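Local coordinates for hypothetical protein (Parabacteroides merdae, PDB 4OO3) that is a putative oxidoreductase, probably NAD(P)-dependent, that pairs a Rossmann-fold nucleotide-binding domain with a C-terminal domain built on a large mixed sheet, at residues 187-192 with 303-308; 205-210 with 282-287; 118-123 with 216-221. All blocks are in the same frame, centred on the assembly; numbering follows the deposited sequence.

Interaction 1 lies within the mixed sheet of the C-terminal domain, interaction 2 packs a helical segment against strand 282-294 of that sheet, and interaction 3 joins the domain to the Rossmann domain. Strands 282-294 and 297-306 are neighbours, and Asn287 OD1 of interaction 2 lies 2.8 Å from Trp305 N of interaction 1, a probable hydrogen bond; the two contacts have their centres about 12 Å apart. Interaction 3, centred about 16 Å from interaction 1 and about 14 Å from interaction 2, rests on the sheet through Val219, whose CG2 comes within 3.7 Å of Trp305 CZ2. Its Asp-Lys-Pro sequence resembles the Glu-Lys-Pro motif near the cofactor in related oxidoreductases, so it is probably the contact nearest the active site.

Interaction 1: 187-192 with 303-308; sequences SVHHLF and VIWNYT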
# COMPACT_ATOMS: atom_id res chain seq x y z
N SER A 187 -9.58 4.14 -7.51
CA SER A 187 -8.91 2.99 -8.12
C SER A 187 -9.91 1.89 -8.40
O SER A 187 -10.84 1.67 -7.62
CB SER A 187 -7.82 2.45 -7.19
OG SER A 187 -6.94 3.48 -6.79
N VAL A 188 -9.71 1.20 -9.52
CA VAL A 188 -10.44 -0.02 -9.85
C VAL A 188 -9.41 -1.13 -10.02
O VAL A 188 -8.59 -1.08 -10.94
CB VAL A 188 -11.26 0.13 -11.14
CG1 VAL A 188 -12.08 -1.13 -11.40
CG2 VAL A 188 -12.16 1.36 -11.06
N HIS A 189 -9.44 -2.11 -9.12
CA HIS A 189 -8.55 -3.27 -9.15
C HIS A 189 -9.34 -4.51 -9.50
O HIS A 189 -10.56 -4.49 -9.52
CB HIS A 189 -7.88 -3.45 -7.79
CG HIS A 189 -6.94 -2.34 -7.44
ND1 HIS A 189 -5.69 -2.22 -8.01
CD2 HIS A 189 -7.07 -1.29 -6.60
CE1 HIS A 189 -5.09 -1.15 -7.53
NE2 HIS A 189 -5.91 -0.56 -6.68
N HIS A 190 -8.63 -5.60 -9.79
CA HIS A 190 -9.26 -6.84 -10.24
C HIS A 190 -8.75 -8.07 -9.50
O HIS A 190 -7.56 -8.21 -9.26
CB HIS A 190 -9.11 -6.98 -11.75
CG HIS A 190 -9.80 -5.89 -12.51
ND1 HIS A 190 -9.20 -4.68 -12.79
CD2 HIS A 190 -11.06 -5.81 -12.99
CE1 HIS A 190 -10.06 -3.91 -13.44
NE2 HIS A 190 -11.20 -4.57 -13.57
N LEU A 191 -9.67 -8.96 -9.14
CA LEU A 191 -9.36 -10.11 -8.28
C LEU A 191 -8.59 -11.17 -9.06
O LEU A 191 -7.65 -11.76 -8.54
CB LEU A 191 -10.64 -10.72 -7.70
CG LEU A 191 -11.48 -9.80 -6.81
CD1 LEU A 191 -12.93 -10.26 -6.78
CD2 LEU A 191 -10.91 -9.72 -5.41
N PHE A 192 -9.00 -11.38 -10.30
CA PHE A 192 -8.41 -12.41 -11.15
C PHE A 192 -7.67 -11.81 -12.34
O PHE A 192 -8.25 -11.06 -13.13
CB PHE A 192 -9.50 -13.36 -11.66
CG PHE A 192 -8.96 -14.49 -12.48
CD1 PHE A 192 -8.09 -15.42 -11.92
CD2 PHE A 192 -9.30 -14.62 -13.82
CE1 PHE A 192 -7.58 -16.46 -12.68
CE2 PHE A 192 -8.79 -15.67 -14.58
CZ PHE A 192 -7.93 -16.59 -14.01
N VAL A 303 -12.12 2.76 -3.76
CA VAL A 303 -11.54 1.52 -4.26
C VAL A 303 -12.66 0.57 -4.70
O VAL A 303 -13.57 0.30 -3.93
CB VAL A 303 -10.67 0.80 -3.21
CG1 VAL A 303 -10.14 -0.51 -3.77
CG2 VAL A 303 -9.51 1.69 -2.76
N ILE A 304 -12.56 0.09 -5.94
CA ILE A 304 -13.44 -0.94 -6.45
C ILE A 304 -12.61 -2.16 -6.85
O ILE A 304 -11.56 -2.04 -7.47
CB ILE A 304 -14.26 -0.43 -7.66
CG1 ILE A 304 -15.24 0.66 -7.20
CG2 ILE A 304 -14.99 -1.58 -8.34
CD1 ILE A 304 -16.05 1.31 -8.30
N TRP A 305 -13.09 -3.34 -6.46
CA TRP A 305 -12.52 -4.61 -6.88
C TRP A 305 -13.54 -5.35 -7.74
O TRP A 305 -14.54 -5.86 -7.24
CB TRP A 305 -12.15 -5.46 -5.66
CG TRP A 305 -10.82 -5.08 -5.04
CD1 TRP A 305 -10.60 -4.15 -4.07
CD2 TRP A 305 -9.54 -5.61 -5.38
NE1 TRP A 305 -9.26 -4.08 -3.77
CE2 TRP A 305 -8.59 -4.96 -4.57
CE3 TRP A 305 -9.10 -6.57 -6.30
CZ2 TRP A 305 -7.23 -5.25 -4.64
CZ3 TRP A 305 -7.75 -6.85 -6.37
CH2 TRP A 305 -6.83 -6.20 -5.55
N ASN A 306 -13.28 -5.39 -9.04
CA ASN A 306 -14.07 -6.23 -9.92
C ASN A 306 -13.38 -7.58 -10.07
O ASN A 306 -12.25 -7.76 -9.62
CB ASN A 306 -14.29 -5.54 -11.26
CG ASN A 306 -15.22 -4.35 -11.15
OD1 ASN A 306 -16.22 -4.39 -10.43
ND2 ASN A 306 -14.90 -3.28 -11.87
N TYR A 307 -14.07 -8.54 -10.69
CA TYR A 307 -13.52 -9.88 -10.82
C TYR A 307 -12.35 -9.88 -11.80
O TYR A 307 -11.23 -10.24 -11.43
CB TYR A 307 -14.57 -10.90 -11.28
CG TYR A 307 -13.94 -12.27 -11.39
CD1 TYR A 307 -13.49 -12.92 -10.25
CD2 TYR A 307 -13.75 -12.87 -12.62
CE1 TYR A 307 -12.88 -14.16 -10.33
CE2 TYR A 307 -13.14 -14.11 -12.71
CZ TYR A 307 -12.71 -14.75 -11.56
OH TYR A 307 -12.10 -15.97 -11.62
N THR A 308 -12.61 -9.49 -13.03
CA THR A 308 -11.56 -9.46 -14.04
C THR A 308 -11.92 -8.45 -15.11
O THR A 308 -13.08 -8.04 -15.22
CB THR A 308 -11.32 -10.86 -14.64
OG1 THR A 308 -10.01 -10.91 -15.22
CG2 THR A 308 -12.38 -11.23 -15.68
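In the mixed sheet of the C-terminal domain, the strands carrying His189 and Trp305 form the one parallel pairing, with Val188 beside Ile304 and His190 beside Asn306. Ser187 O accepts from Ile304 N, Ile304 O from His189 N (2.7 Å), His189 O from Asn306 N, and Asn306 O from Leu191 N. Trp305 has its CG anti to the carbonyl carbon (chi1 -81°), and the six-membered ring of its indole offers one face to the methylene of its neighbour: His189 CB sits 3.4 Å from the ring centroid, almost on the normal. The imidazole lies obliquely, its plane 31° from the indole's six-membered ring. His190 O meets the indole edge at Trp305 CZ3 (3.2 Å), and Leu191 CD2 packs 3.7 Å from Trp305 CE3. Phe192 N donates to Tyr307 O (2.7 Å), while Phe192 CB lies over the Tyr307 ring toward its rim, 3.5 Å from Tyr307 CZ. Thr308 OG1 donates to Phe192 O at 2.7 Å. Tyr307 OH bonds to Gln262 and His190 ND1 to Asp315. Broad aromatic rings suit these places by offering C-H groups a flat, polarisable surface, while alternate residues bond across the pair and Trp305 N and O turn to Asn287 and Thr253.

Interaction 2: 205-210 with 282-287; sequences WYLDVN and LKVYCN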
# COMPACT_ATOMS: atom_id res chain seq x y z
N TRP A 205 -9.28 -17.35 1.98
CA TRP A 205 -9.66 -16.36 2.98
C TRP A 205 -9.52 -14.92 2.49
O TRP A 205 -9.95 -13.99 3.19
CB TRP A 205 -8.89 -16.54 4.30
CG TRP A 205 -7.43 -16.74 4.12
CD1 TRP A 205 -6.76 -17.93 4.11
CD2 TRP A 205 -6.45 -15.72 3.91
NE1 TRP A 205 -5.43 -17.71 3.91
CE2 TRP A 205 -5.20 -16.37 3.78
CE3 TRP A 205 -6.49 -14.32 3.81
CZ2 TRP A 205 -4.02 -15.67 3.56
CZ3 TRP A 205 -5.31 -13.63 3.60
CH2 TRP A 205 -4.09 -14.30 3.47
N TYR A 206 -8.91 -14.73 1.32
CA TYR A 206 -8.81 -13.39 0.73
C TYR A 206 -10.20 -12.78 0.52
O TYR A 206 -10.38 -11.58 0.64
CB TYR A 206 -8.05 -13.42 -0.60
CG TYR A 206 -7.86 -12.04 -1.20
CD1 TYR A 206 -6.77 -11.25 -0.83
CD2 TYR A 206 -8.76 -11.52 -2.12
CE1 TYR A 206 -6.59 -9.98 -1.36
CE2 TYR A 206 -8.58 -10.25 -2.66
CZ TYR A 206 -7.50 -9.49 -2.27
OH TYR A 206 -7.31 -8.22 -2.79
N LEU A 207 -11.17 -13.62 0.21
CA LEU A 207 -12.53 -13.17 -0.04
C LEU A 207 -13.39 -13.12 1.23
O LEU A 207 -14.57 -12.77 1.18
CB LEU A 207 -13.17 -14.06 -1.11
CG LEU A 207 -12.44 -14.00 -2.46
CD1 LEU A 207 -13.01 -15.02 -3.43
CD2 LEU A 207 -12.54 -12.61 -3.07
N ASP A 208 -12.80 -13.49 2.37
CA ASP A 208 -13.42 -13.32 3.68
C ASP A 208 -12.94 -12.00 4.28
O ASP A 208 -11.78 -11.89 4.70
CB ASP A 208 -13.06 -14.50 4.60
CG ASP A 208 -13.75 -14.44 5.96
OD1 ASP A 208 -14.55 -13.51 6.23
OD2 ASP A 208 -13.49 -15.35 6.77
N VAL A 209 -13.83 -11.01 4.31
CA VAL A 209 -13.47 -9.67 4.79
C VAL A 209 -13.09 -9.64 6.28
O VAL A 209 -12.52 -8.65 6.73
CB VAL A 209 -14.59 -8.63 4.52
CG1 VAL A 209 -14.84 -8.49 3.02
CG2 VAL A 209 -15.88 -8.95 5.28
N ASN A 210 -13.40 -10.69 7.03
CA ASN A 210 -12.95 -10.80 8.41
C ASN A 210 -11.46 -11.13 8.52
O ASN A 210 -10.82 -10.88 9.54
CB ASN A 210 -13.76 -11.86 9.17
CG ASN A 210 -15.22 -11.47 9.34
OD1 ASN A 210 -16.11 -12.31 9.20
ND2 ASN A 210 -15.48 -10.22 9.66
N LEU A 282 -21.47 -15.51 -3.99
CA LEU A 282 -20.67 -14.95 -2.91
C LEU A 282 -20.63 -13.43 -3.03
O LEU A 282 -20.33 -12.90 -4.10
CB LEU A 282 -19.25 -15.53 -2.94
CG LEU A 282 -18.22 -14.93 -1.99
CD1 LEU A 282 -18.62 -15.16 -0.55
CD2 LEU A 282 -16.85 -15.52 -2.27
N LYS A 283 -20.95 -12.74 -1.94
CA LYS A 283 -20.99 -11.27 -1.89
C LYS A 283 -19.89 -10.77 -0.95
O LYS A 283 -19.98 -10.96 0.26
CB LYS A 283 -22.34 -10.78 -1.36
CG LYS A 283 -23.53 -11.27 -2.15
CD LYS A 283 -23.82 -10.39 -3.35
CE LYS A 283 -25.13 -10.78 -4.00
NZ LYS A 283 -25.88 -9.58 -4.46
N VAL A 284 -18.88 -10.12 -1.52
CA VAL A 284 -17.70 -9.71 -0.78
C VAL A 284 -17.69 -8.20 -0.68
O VAL A 284 -17.79 -7.53 -1.71
CB VAL A 284 -16.41 -10.17 -1.50
CG1 VAL A 284 -15.16 -9.74 -0.74
CG2 VAL A 284 -16.44 -11.67 -1.68
N TYR A 285 -17.57 -7.67 0.54
CA TYR A 285 -17.48 -6.22 0.77
C TYR A 285 -16.06 -5.72 0.53
O TYR A 285 -15.41 -5.18 1.42
CB TYR A 285 -17.95 -5.85 2.18
CG TYR A 285 -19.45 -5.69 2.32
CD1 TYR A 285 -20.26 -6.77 2.66
CD2 TYR A 285 -20.05 -4.44 2.14
CE1 TYR A 285 -21.63 -6.62 2.80
CE2 TYR A 285 -21.42 -4.29 2.28
CZ TYR A 285 -22.20 -5.38 2.61
OH TYR A 285 -23.56 -5.23 2.75
N CYS A 286 -15.60 -5.88 -0.71
CA CYS A 286 -14.27 -5.48 -1.15
C CYS A 286 -14.27 -4.11 -1.84
O CYS A 286 -13.30 -3.75 -2.48
CB CYS A 286 -13.68 -6.54 -2.10
SG CYS A 286 -14.73 -6.98 -3.50
N ASN A 287 -15.35 -3.35 -1.71
CA ASN A 287 -15.43 -2.02 -2.29
C ASN A 287 -15.76 -1.01 -1.21
O ASN A 287 -16.48 -1.33 -0.26
CB ASN A 287 -16.52 -1.97 -3.36
CG ASN A 287 -16.41 -3.09 -4.36
OD1 ASN A 287 -15.57 -3.07 -5.25
ND2 ASN A 287 -17.27 -4.08 -4.23
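Val284 straddles the carbonyl of Leu207 with both its methyls: CG1 and CG2 each come to 3.6 Å from Leu207 O. With CG1 anti to the backbone N (chi1 179°), that methyl also meets Val209 CG1 at 4.0 Å, whereas CG2 turns to Leu207 CB. Val209 points its own CB toward the strand, and its CG1 reaches Tyr285 O at 3.7 Å. On the other flank of Val284, Leu207 and Leu282 cross obliquely, Leu207 CD1 touching Leu282 CD2 (4.0 Å). With no hydrogen bond joining the segments, the contact rests on methyl groups, which valine and leucine supply. An alanine at Val284 would remove both methyls and would probably open a gap between the strand and the Leu207 carbonyl, leaving Val209 CG1 with less to pack against. Asp208, facing away from the strand, serves as N-cap of the short helix 209-212: its OD1 is met from above the carboxylate plane by Asn210 N at 3.1 Å, and it also forms a salt bridge with Lys275. The 205-210 segment thus lies against strand 282-294, whose sheet neighbour 243-255 receives Leu282 on Ile255, and reaches strand 297-306 through Tyr206 on Trp305.

Interaction 3: 118-123 with 216-221; sequences DKPMAI and IVDVTT
Lys119 NZ and Asp218 OD1 form a salt bridge at 2.7 Å, the ammonium approaching the syn side of the carboxylate and standing 34° out of its plane. The two side chains cross at about a right angle. Lys119 sets out with CG between the backbone N and the carbonyl carbon (chi1 45°), then bends at chi2 and chi3, and its CE lies 3.2 Å from Asp218 OD1 as well. Asp218 OD2 accepts from Gln212, so each carboxylate oxygen has a partner. A water donates to both Ala122 O (2.8 Å) and Val217 O (2.7 Å), linking two backbone acceptors. Asp118-Lys119-Pro120 probably corresponds to the Glu-Lys-Pro motif that follows a Rossmann strand in Gfo/Idh/MocA oxidoreductases, with aspartate in place of glutamate; in relatives its lysine lies near the nicotinamide, and a similar place is probable here. The peptide before Pro120 is cis, a geometry proline tolerates better than other residues. The Pro120 ring packs on the loop leading into helix 220-231, with Pro120 CB 3.5 Å from Val217 O. Farther along, Thr221 CG2 touches Lys119 CB (3.7 Å). Val217 CG2 lies 3.8 Å from Ile123 CA, valine's branch placing a methyl against the loop before helix 125-140.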
# COMPACT_ATOMS: atom_id res chain seq x y z
N ASP A 118 3.37 -5.80 5.76
CA ASP A 118 2.56 -5.28 4.68
C ASP A 118 1.33 -4.58 5.27
O ASP A 118 0.95 -4.81 6.43
CB ASP A 118 2.10 -6.42 3.78
CG ASP A 118 1.70 -5.95 2.39
OD1 ASP A 118 1.82 -4.73 2.10
OD2 ASP A 118 1.27 -6.80 1.58
N LYS A 119 0.73 -3.70 4.49
CA LYS A 119 -0.57 -3.15 4.83
C LYS A 119 -1.67 -4.21 4.69
O LYS A 119 -1.49 -5.22 4.01
CB LYS A 119 -0.89 -1.93 3.95
CG LYS A 119 -0.59 -2.10 2.46
CD LYS A 119 -1.82 -2.18 1.58
CE LYS A 119 -2.53 -3.51 1.68
NZ LYS A 119 -3.30 -3.75 0.44
N PRO A 120 -2.82 -4.01 5.37
CA PRO A 120 -3.10 -3.05 6.43
C PRO A 120 -2.77 -3.64 7.79
O PRO A 120 -3.14 -4.78 8.07
CB PRO A 120 -4.61 -2.84 6.30
CG PRO A 120 -5.13 -4.13 5.79
CD PRO A 120 -4.02 -4.78 5.00
N MSE A 121 -2.10 -2.85 8.64
CA MSE A 121 -1.74 -3.28 10.00
C MSE A 121 -2.90 -3.25 10.96
O MSE A 121 -2.78 -3.75 12.07
CB MSE A 121 -0.59 -2.40 10.53
CG MSE A 121 0.65 -2.64 9.67
SE MSE A 121 2.27 -2.08 10.66
CE MSE A 121 1.89 -0.16 10.63
N ALA A 122 -4.01 -2.65 10.55
CA ALA A 122 -5.27 -2.75 11.29
C ALA A 122 -6.44 -2.70 10.32
O ALA A 122 -6.39 -1.95 9.35
CB ALA A 122 -5.38 -1.62 12.31
N ILE A 123 -7.48 -3.51 10.59
CA ILE A 123 -8.66 -3.65 9.72
C ILE A 123 -9.99 -3.22 10.37
O ILE A 123 -11.05 -3.38 9.77
CB ILE A 123 -8.82 -5.09 9.19
CG1 ILE A 123 -9.11 -6.07 10.33
CG2 ILE A 123 -7.59 -5.52 8.42
CD1 ILE A 123 -9.40 -7.49 9.86
N ILE A 216 -12.76 -1.13 2.11
CA ILE A 216 -12.62 0.23 2.62
C ILE A 216 -11.41 0.42 3.56
O ILE A 216 -11.03 1.55 3.84
CB ILE A 216 -13.94 0.70 3.28
CG1 ILE A 216 -13.97 2.21 3.48
CG2 ILE A 216 -14.19 -0.01 4.60
CD1 ILE A 216 -15.31 2.72 3.97
N VAL A 217 -10.79 -0.67 4.03
CA VAL A 217 -9.63 -0.56 4.95
C VAL A 217 -8.33 -1.12 4.36
O VAL A 217 -7.28 -1.04 4.99
CB VAL A 217 -9.90 -1.26 6.31
CG1 VAL A 217 -11.25 -0.83 6.88
CG2 VAL A 217 -9.83 -2.78 6.21
N ASP A 218 -8.41 -1.66 3.15
CA ASP A 218 -7.31 -2.42 2.55
C ASP A 218 -6.52 -1.53 1.58
O ASP A 218 -5.58 -0.86 1.99
CB ASP A 218 -7.88 -3.69 1.90
CG ASP A 218 -6.82 -4.58 1.29
OD1 ASP A 218 -5.62 -4.35 1.59
OD2 ASP A 218 -7.19 -5.52 0.54
N VAL A 219 -6.90 -1.48 0.31
CA VAL A 219 -6.18 -0.68 -0.68
C VAL A 219 -6.27 0.82 -0.36
O VAL A 219 -5.38 1.56 -0.73
CB VAL A 219 -6.68 -0.97 -2.12
CG1 VAL A 219 -6.24 0.09 -3.13
CG2 VAL A 219 -6.19 -2.34 -2.56
N THR A 220 -7.33 1.24 0.34
CA THR A 220 -7.48 2.65 0.76
C THR A 220 -6.29 3.11 1.60
O THR A 220 -5.97 4.30 1.65
CB THR A 220 -8.74 2.87 1.63
OG1 THR A 220 -8.72 1.97 2.74
CG2 THR A 220 -10.02 2.67 0.82
N THR A 221 -5.68 2.18 2.32
CA THR A 221 -4.45 2.47 3.06
C THR A 221 -3.47 3.22 2.16
O THR A 221 -3.02 4.31 2.51
CB THR A 221 -3.84 1.16 3.60
OG1 THR A 221 -4.76 0.58 4.54
CG2 THR A 221 -2.51 1.39 4.30
O HOH W 1 -6.76 0.06 7.39